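Local coordinates for protein tonb-dependent siderophore receptor (Acinetobacter baumannii, PDB 5FR8) that probably takes up iron across the outer membrane as a TonB-dependent receptor, binding iron-chelating siderophores, possibly including ferric enterobactin, at residues V637-T642 with S679-N684; V697-L702 with R723-S728. All coordinates share one frame; numbering follows the deposited sequence.

Interaction 1. Residues V637-T642 with S679-N684; sequences VNFVFT and STAGIN. With C8E ((hydroxyethyloxy)tri(ethyloxy)octane), chain C.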
# COMPACT_ATOMS: atom_id res chain seq x y z
N VAL A 637 -25.82 18.31 1.71
CA VAL A 637 -24.65 19.04 1.23
C VAL A 637 -23.46 18.57 2.03
O VAL A 637 -23.61 18.23 3.20
CB VAL A 637 -24.82 20.56 1.39
CG1 VAL A 637 -25.24 20.90 2.81
CG2 VAL A 637 -23.56 21.32 1.00
N ASN A 638 -22.30 18.53 1.40
CA ASN A 638 -21.12 17.97 2.04
C ASN A 638 -19.86 18.74 1.69
O ASN A 638 -19.67 19.10 0.54
CB ASN A 638 -21.01 16.51 1.60
CG ASN A 638 -19.70 15.87 2.02
OD1 ASN A 638 -18.64 16.15 1.45
ND2 ASN A 638 -19.77 15.01 3.04
N PHE A 639 -19.00 19.00 2.68
CA PHE A 639 -17.81 19.84 2.49
C PHE A 639 -16.57 19.17 3.06
O PHE A 639 -16.64 18.59 4.15
CB PHE A 639 -17.99 21.19 3.20
CG PHE A 639 -16.84 22.16 3.03
CD1 PHE A 639 -16.66 22.85 1.84
CD2 PHE A 639 -15.97 22.41 4.09
CE1 PHE A 639 -15.62 23.76 1.69
CE2 PHE A 639 -14.94 23.33 3.95
CZ PHE A 639 -14.76 24.00 2.74
N VAL A 640 -15.46 19.26 2.34
CA VAL A 640 -14.19 18.61 2.73
C VAL A 640 -13.07 19.62 2.58
O VAL A 640 -13.07 20.45 1.65
CB VAL A 640 -13.91 17.31 1.90
CG1 VAL A 640 -13.65 17.65 0.44
CG2 VAL A 640 -12.74 16.49 2.47
N PHE A 641 -12.11 19.57 3.50
CA PHE A 641 -10.97 20.50 3.48
C PHE A 641 -9.78 19.79 4.08
O PHE A 641 -9.88 19.07 5.07
CB PHE A 641 -11.28 21.76 4.28
CG PHE A 641 -10.16 22.76 4.35
CD1 PHE A 641 -9.92 23.65 3.30
CD2 PHE A 641 -9.38 22.88 5.50
CE1 PHE A 641 -8.91 24.60 3.38
CE2 PHE A 641 -8.36 23.83 5.59
CZ PHE A 641 -8.13 24.69 4.52
N THR A 642 -8.65 19.97 3.44
CA THR A 642 -7.46 19.31 3.86
C THR A 642 -6.34 20.31 3.77
O THR A 642 -6.28 21.10 2.84
CB THR A 642 -7.17 18.11 2.96
OG1 THR A 642 -8.14 17.10 3.21
CG2 THR A 642 -5.80 17.55 3.24
N SER A 679 -3.44 23.85 0.72
CA SER A 679 -4.74 23.31 1.08
C SER A 679 -5.62 23.11 -0.15
O SER A 679 -5.45 23.79 -1.16
CB SER A 679 -5.45 24.24 2.06
OG SER A 679 -6.16 25.28 1.39
N THR A 680 -6.55 22.17 -0.06
CA THR A 680 -7.57 21.99 -1.08
C THR A 680 -8.92 21.77 -0.40
O THR A 680 -8.97 21.39 0.76
CB THR A 680 -7.30 20.75 -1.98
OG1 THR A 680 -7.49 19.56 -1.21
CG2 THR A 680 -5.88 20.77 -2.55
N ALA A 681 -9.99 22.02 -1.14
CA ALA A 681 -11.33 21.84 -0.61
C ALA A 681 -12.28 21.25 -1.66
O ALA A 681 -11.96 21.28 -2.86
CB ALA A 681 -11.85 23.17 -0.13
N GLY A 682 -13.43 20.74 -1.21
CA GLY A 682 -14.48 20.31 -2.14
C GLY A 682 -15.88 20.44 -1.57
O GLY A 682 -16.05 20.41 -0.36
N ILE A 683 -16.88 20.60 -2.45
CA ILE A 683 -18.29 20.52 -2.04
C ILE A 683 -19.08 19.53 -2.89
O ILE A 683 -18.71 19.22 -4.02
CB ILE A 683 -19.04 21.86 -2.14
CG1 ILE A 683 -18.88 22.48 -3.53
CG2 ILE A 683 -18.58 22.82 -1.05
CD1 ILE A 683 -19.89 23.58 -3.80
N ASN A 684 -20.17 19.04 -2.31
CA ASN A 684 -21.17 18.26 -3.01
C ASN A 684 -22.49 18.86 -2.71
O ASN A 684 -22.69 19.41 -1.63
CB ASN A 684 -21.27 16.84 -2.45
CG ASN A 684 -20.00 16.06 -2.60
OD1 ASN A 684 -19.38 16.06 -3.65
ND2 ASN A 684 -19.62 15.36 -1.56
C1 C8E C . -8.47 17.54 18.40
C2 C8E C . -7.99 17.51 16.94
C3 C8E C . -9.01 18.01 15.89
C4 C8E C . -8.39 18.80 14.72
C5 C8E C . -9.39 19.75 14.03
C6 C8E C . -9.74 20.98 14.89
C7 C8E C . -10.46 22.09 14.11
C8 C8E C . -11.81 22.51 14.73
O9 C8E C . -12.69 22.95 13.66
C10 C8E C . -14.09 22.70 13.94
C11 C8E C . -15.00 23.25 12.83
O12 C8E C . -14.54 22.90 11.51
C13 C8E C . -15.07 23.77 10.46
C14 C8E C . -14.84 23.15 9.07
O15 C8E C . -15.05 24.08 7.99
C16 C8E C . -13.88 24.83 7.56
C17 C8E C . -14.12 26.37 7.45
O18 C8E C . -13.00 27.00 6.80
C19 C8E C . -12.95 26.72 5.37
C20 C8E C . -11.59 27.01 4.67
O21 C8E C . -11.70 27.35 3.25
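Strands 637-642 and 679-684 are neighbouring staves of a beta-barrel wall, and across them Phe639 and Phe641 lean on Ile683, Ala681 and Ser679. The strand axes run antiparallel, 172° apart. Six backbone hydrogen bonds join the pairs Asn638–Asn684, Val640–Gly682 and Thr642–Thr680, the bond from Gly682 N to Val640 O measuring 2.9 Å. With CG anti to the backbone N (chi1 -178°), the Phe639 ring leans toward the neighbouring strand and takes Ile683 CG2 at its edge, 3.5 Å from CD1. Phe641 does likewise with Ala681, whose CB lies in the ring plane 4.0 Å from CD1, while its CE1 and CZ reach the side chain of Ser679. C20, near the hydroxyl end of the C8E polyether, lies over one face of the Phe641 ring toward its rim, 3.8 Å from CE1. This is the two-sided wall expected of a TonB-dependent receptor barrel: the aromatic side meets the polyether of a bound detergent, consistent with an outward, membrane-facing surface, whereas the side bearing Asn638, Val640 and Thr642 faces the plug, where Val640 touches Leu52 and Arg64. On that inner side Val640 CG1 packs over the backbone of Gly682, 3.5 Å from its N. Asn638 and Asn684 lie side by side with amide planes 29° apart; Asn638 ND2 is hydrogen-bonded to Asp628, and Thr642 OG1 to Asn624.

Interaction 2. Residues V697-L702 with R723-S728; sequences VGVSNL and RAYYAS
Arg723, just before the last barrel strand, 724-731, and within the predicted TonB C-terminal box, grips the carbonyl of Leu702, which lies in the turn after strand 693-700. Its NE lies 3.0 Å from Leu702 O and NH2 joins in at 3.3 Å from that same oxygen, both donors arriving from one face of the carbonyl plane. A bend at chi3 (-83°) turns NE toward this oxygen, and the aliphatic part of the chain brings CG to 3.7 Å from Val699 CG2. NH1 forms a salt bridge with Glu178, so the guanidinium bridges the turn after strand 693-700 and the end of strand 167-177, which flank the last strand. Ala724 follows with two backbone hydrogen bonds to Ser700, and its CB rests near Ser700 OG. Tyr725 lies beside Val699, both side chains pointing the same way, with CD1 3.4 Å from Val699 CG2; its hydroxyl shares Glu178 with Arg723. Tyr726 turns to the opposite face of the sheet, toward the plug residues Leu52 and Pro53. Its CG stands between the backbone N and carbonyl carbon (chi1 67°), and the ring lies against Gly698, which has no side chain to intervene. Gly698 CA makes a CH-pi contact 4.2 Å from the ring centroid and 19° off the normal, with Gly698 O over the same face nearer the rim. The backbones of Tyr726 and Gly698 also exchange two hydrogen bonds. At Ala727, on the Tyr725 face, CB meets Val697 CG2 at 4.0 Å.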
# COMPACT_ATOMS: atom_id res chain seq x y z
N VAL A 697 -23.69 15.57 -7.21
CA VAL A 697 -22.85 16.40 -8.05
C VAL A 697 -21.96 17.24 -7.15
O VAL A 697 -22.39 17.70 -6.09
CB VAL A 697 -23.70 17.30 -8.99
CG1 VAL A 697 -22.81 18.06 -9.96
CG2 VAL A 697 -24.70 16.46 -9.77
N GLY A 698 -20.72 17.45 -7.58
CA GLY A 698 -19.77 18.21 -6.78
C GLY A 698 -18.53 18.65 -7.54
O GLY A 698 -18.35 18.35 -8.73
N VAL A 699 -17.67 19.39 -6.85
CA VAL A 699 -16.40 19.81 -7.41
C VAL A 699 -15.29 19.61 -6.37
O VAL A 699 -15.52 19.72 -5.16
CB VAL A 699 -16.48 21.27 -7.91
CG1 VAL A 699 -16.71 22.24 -6.75
CG2 VAL A 699 -15.22 21.64 -8.70
N SER A 700 -14.08 19.33 -6.86
CA SER A 700 -12.93 19.02 -6.01
C SER A 700 -11.73 19.90 -6.41
O SER A 700 -11.50 20.14 -7.60
CB SER A 700 -12.54 17.58 -6.23
OG SER A 700 -11.72 17.51 -7.39
N ASN A 701 -10.97 20.32 -5.40
CA ASN A 701 -9.97 21.39 -5.50
C ASN A 701 -10.67 22.66 -5.97
O ASN A 701 -10.26 23.32 -6.93
CB ASN A 701 -8.79 21.00 -6.39
CG ASN A 701 -7.55 21.86 -6.14
OD1 ASN A 701 -7.62 23.02 -5.72
ND2 ASN A 701 -6.40 21.28 -6.40
N LEU A 702 -11.73 22.99 -5.25
CA LEU A 702 -12.53 24.19 -5.49
C LEU A 702 -11.71 25.45 -5.77
O LEU A 702 -12.13 26.25 -6.60
CB LEU A 702 -13.45 24.44 -4.29
CG LEU A 702 -14.54 25.48 -4.41
CD1 LEU A 702 -15.12 25.57 -5.81
CD2 LEU A 702 -15.62 25.14 -3.41
N ARG A 723 -8.69 21.75 -10.50
CA ARG A 723 -10.12 21.75 -10.26
C ARG A 723 -10.82 20.73 -11.18
O ARG A 723 -10.49 20.62 -12.37
CB ARG A 723 -10.71 23.16 -10.45
CG ARG A 723 -12.09 23.34 -9.83
CD ARG A 723 -12.80 24.60 -10.31
NE ARG A 723 -12.39 25.81 -9.60
CZ ARG A 723 -11.65 26.80 -10.11
NH1 ARG A 723 -11.21 26.76 -11.37
NH2 ARG A 723 -11.36 27.84 -9.36
N ALA A 724 -11.75 19.97 -10.61
CA ALA A 724 -12.45 18.92 -11.34
C ALA A 724 -13.90 18.84 -10.89
O ALA A 724 -14.17 18.81 -9.69
CB ALA A 724 -11.76 17.59 -11.15
N TYR A 725 -14.81 18.82 -11.85
CA TYR A 725 -16.22 18.65 -11.57
C TYR A 725 -16.57 17.20 -11.79
O TYR A 725 -16.24 16.61 -12.82
CB TYR A 725 -17.07 19.55 -12.47
CG TYR A 725 -16.58 20.98 -12.57
CD1 TYR A 725 -16.95 21.94 -11.64
CD2 TYR A 725 -15.75 21.37 -13.62
CE1 TYR A 725 -16.51 23.25 -11.75
CE2 TYR A 725 -15.30 22.66 -13.74
CZ TYR A 725 -15.68 23.60 -12.80
OH TYR A 725 -15.21 24.89 -12.93
N TYR A 726 -17.24 16.62 -10.80
CA TYR A 726 -17.56 15.22 -10.84
C TYR A 726 -19.02 14.98 -10.44
O TYR A 726 -19.67 15.87 -9.87
CB TYR A 726 -16.60 14.47 -9.92
CG TYR A 726 -16.77 14.79 -8.45
CD1 TYR A 726 -17.65 14.06 -7.67
CD2 TYR A 726 -16.06 15.81 -7.85
CE1 TYR A 726 -17.82 14.33 -6.32
CE2 TYR A 726 -16.24 16.10 -6.50
CZ TYR A 726 -17.12 15.35 -5.74
OH TYR A 726 -17.29 15.60 -4.40
N ALA A 727 -19.55 13.80 -10.79
CA ALA A 727 -20.94 13.42 -10.48
C ALA A 727 -21.13 11.90 -10.50
O ALA A 727 -20.50 11.21 -11.28
CB ALA A 727 -21.91 14.07 -11.45
N SER A 728 -22.01 11.41 -9.63
CA SER A 728 -22.25 9.97 -9.53
C SER A 728 -23.72 9.70 -9.25
O SER A 728 -24.30 10.31 -8.36
CB SER A 728 -21.41 9.37 -8.41
OG SER A 728 -21.92 9.74 -7.13

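Interactions 1 and 2 come in series along the chain, and their centres lie about 10 Å apart on the same side of the chain's centre. They involve four successive antiparallel strands, 635-648, 674-687, 693-700 and 724-731, each paired with the next. The two middle strands are themselves neighbours, so the second strand of interaction 1 lies against the first of interaction 2; Ala681 O and Leu702 N probably share a backbone hydrogen bond there. Beyond interaction 2, strand 724-731 pairs with 167-177, the first barrel strand. Together they illustrate how an antiparallel up-and-down meander, each strand paired with the next in the chain, forms the barrel wall around the plug, closed where the last strand pairs with the first.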